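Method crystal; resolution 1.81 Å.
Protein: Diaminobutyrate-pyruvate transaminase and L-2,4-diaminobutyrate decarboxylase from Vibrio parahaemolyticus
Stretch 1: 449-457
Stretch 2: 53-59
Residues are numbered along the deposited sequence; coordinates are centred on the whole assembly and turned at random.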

# COMPACT_ATOMS: atom_id res chain seq x y z
N ALA A 449 13.46 4.66 28.30
CA ALA A 449 13.99 3.44 27.69
C ALA A 449 14.05 3.59 26.16
O ALA A 449 15.05 3.20 25.53
CB ALA A 449 13.15 2.21 28.10
N LEU A 450 13.02 4.20 25.58
CA LEU A 450 13.00 4.47 24.13
C LEU A 450 14.12 5.44 23.66
O LEU A 450 14.90 5.14 22.75
CB LEU A 450 11.62 5.02 23.71
CG LEU A 450 11.52 5.57 22.28
CD1 LEU A 450 11.81 4.50 21.31
CD2 LEU A 450 10.14 6.11 22.02
N THR A 451 14.18 6.61 24.29
CA THR A 451 15.14 7.64 23.85
C THR A 451 16.62 7.33 24.15
O THR A 451 17.53 7.80 23.45
CB THR A 451 14.73 9.08 24.32
OG1 THR A 451 14.51 9.11 25.74
CG2 THR A 451 13.44 9.50 23.63
N ARG A 452 16.86 6.50 25.16
CA ARG A 452 18.23 5.99 25.35
C ARG A 452 18.51 4.79 24.45
O ARG A 452 19.66 4.42 24.26
CB ARG A 452 18.46 5.65 26.81
CG ARG A 452 18.33 6.88 27.65
CD ARG A 452 18.55 6.57 29.07
NE ARG A 452 17.92 7.60 29.90
CZ ARG A 452 18.14 7.70 31.20
NH1 ARG A 452 18.94 6.83 31.80
NH2 ARG A 452 17.54 8.66 31.89
N GLY A 453 17.46 4.21 23.87
CA GLY A 453 17.58 3.03 23.01
C GLY A 453 17.85 1.74 23.77
O GLY A 453 18.49 0.82 23.25
N ILE A 454 17.44 1.71 25.03
CA ILE A 454 17.60 0.53 25.87
C ILE A 454 16.51 -0.49 25.52
O ILE A 454 16.78 -1.68 25.42
CB ILE A 454 17.41 0.92 27.34
CG1 ILE A 454 18.55 1.85 27.78
CG2 ILE A 454 17.35 -0.34 28.23
CD1 ILE A 454 18.17 2.62 29.08
N ALA A 455 15.29 -0.01 25.35
CA ALA A 455 14.17 -0.89 25.04
C ALA A 455 13.04 -0.09 24.40
O ALA A 455 12.82 1.10 24.74
CB ALA A 455 13.66 -1.62 26.29
N VAL A 456 12.36 -0.76 23.48
CA VAL A 456 11.14 -0.27 22.86
C VAL A 456 9.95 -1.00 23.50
O VAL A 456 9.72 -2.19 23.23
CB VAL A 456 11.14 -0.40 21.32
CG1 VAL A 456 9.82 0.20 20.75
CG2 VAL A 456 12.39 0.32 20.70
N LEU A 457 9.24 -0.30 24.37
CA LEU A 457 8.18 -0.89 25.19
C LEU A 457 6.84 -0.25 24.85
O LEU A 457 6.79 0.92 24.48
CB LEU A 457 8.45 -0.64 26.67
CG LEU A 457 9.74 -1.25 27.20
CD1 LEU A 457 9.97 -0.86 28.65
CD2 LEU A 457 9.73 -2.79 26.98
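Stretch 2 (53-59) NAPYSGM

Stretch 2 packs as an irregular loop against the C-terminal end of a helix in stretch 1, in a contact made of close van der Waals packing, two CA-H...O contacts and a bridging water, with no direct hydrogen bond between the two. The surfaces buried on the two sides sum to 330 Å².

Stretch 1 ends a helix and leaves it at G453. There phi turns positive (74°), and two backbone bonds close a Schellman motif: I454 N donates to A449 O at 2.9 Å, and G453 N donates to L450 O at 2.9 Å. A455 N also reaches A449 O, at 3.2 Å. After I454, still at helical angles, the chain is extended at A455 and V456.

Stretch 2 has no regular helix or strand. It runs antiparallel to stretch 1 in order of contact: A54 and P55 lie by G453 to V456, Y56 by G453 and L450, and G58 by T451 and R452. The nearest CA pairs are G453 CA to Y56 CA at 4.2 Å and R452 CA to G58 CA at 4.4 Å.

G453 is the centre of the contact. Its CA lies 3.2 Å from Y56 O, with an angle of 150° at the hydrogen, a good CA-H...O contact. So close an approach depends on the absence of a side chain: an ideal CB on G453 would lie 1.9 Å from Y56 O, a clash. G453 O lies 3.1 Å from A54 CB and 3.3 Å from P55 CD.

P55 points toward stretch 1 and covers the chain from I454 to V456. P55 CG is 3.7 Å from I454 O and 3.9 Å from A455 CA. P55 CB meets V456 CG2 at 3.7 Å, an apolar side-chain contact.

Y56 is buried and also points toward the helix end. Its CD2 comes to 3.5 Å from L450 O. T451 O and G453 CA lie at the ring edge, near its plane, with T451 O 4.2 Å from Y56 CE2. Within stretch 2, Y56 OH donates to M59 O at 2.7 Å, which ties the ring hydroxyl to the backbone of M59.

G58, also with positive phi (80°), passes the carbonyls of T451 and R452. Its CA is 3.4 Å from T451 O, a second CA-H...O contact, and 3.7 Å from R452 O. An ideal CB here would clash with R452 O at 2.8 Å. G58 O and T451 O are both acceptors. Water 1 sits between them, its O 2.7 Å from G58 O and 2.5 Å from T451 O.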

# COMPACT_ATOMS: atom_id res chain seq x y z
N ASN A 53 23.60 -2.79 18.42
CA ASN A 53 23.73 -3.41 19.74
C ASN A 53 22.57 -3.06 20.68
O ASN A 53 22.55 -3.48 21.84
CB ASN A 53 25.11 -3.10 20.31
CG ASN A 53 25.21 -1.72 20.95
OD1 ASN A 53 24.67 -0.73 20.44
ND2 ASN A 53 25.92 -1.65 22.08
N ALA A 54 21.61 -2.31 20.14
CA ALA A 54 20.41 -1.87 20.85
C ALA A 54 19.22 -1.76 19.88
O ALA A 54 19.42 -1.74 18.65
CB ALA A 54 20.67 -0.52 21.55
N PRO A 55 17.98 -1.75 20.41
CA PRO A 55 16.80 -1.50 19.55
C PRO A 55 16.87 -0.15 18.81
O PRO A 55 16.42 -0.05 17.66
CB PRO A 55 15.63 -1.44 20.53
CG PRO A 55 16.11 -1.87 21.81
CD PRO A 55 17.59 -2.02 21.81
N TYR A 56 17.39 0.87 19.49
CA TYR A 56 17.58 2.22 18.91
C TYR A 56 18.97 2.79 19.30
O TYR A 56 19.46 2.57 20.41
CB TYR A 56 16.43 3.17 19.33
CG TYR A 56 16.66 4.61 18.87
CD1 TYR A 56 16.77 4.93 17.51
CD2 TYR A 56 16.74 5.65 19.79
CE1 TYR A 56 17.00 6.27 17.08
CE2 TYR A 56 16.97 6.99 19.38
CZ TYR A 56 17.10 7.29 18.03
OH TYR A 56 17.32 8.60 17.66
N SER A 57 19.59 3.54 18.38
CA SER A 57 20.93 4.07 18.59
C SER A 57 21.04 5.02 19.80
O SER A 57 22.14 5.26 20.31
CB SER A 57 21.38 4.76 17.31
OG SER A 57 20.76 6.03 17.21
N GLY A 58 19.91 5.60 20.23
CA GLY A 58 19.88 6.58 21.31
C GLY A 58 20.26 8.01 20.90
O GLY A 58 20.26 8.93 21.74
N MSE A 59 20.58 8.21 19.61
CA MSE A 59 20.85 9.54 19.07
C MSE A 59 19.73 10.51 19.43
O MSE A 59 18.57 10.13 19.43
CB MSE A 59 21.01 9.49 17.54
CG MSE A 59 21.21 10.85 16.92
SE MSE A 59 21.79 10.71 15.09
CE MSE A 59 23.65 10.28 15.41
O HOH W 1 17.88 10.06 22.34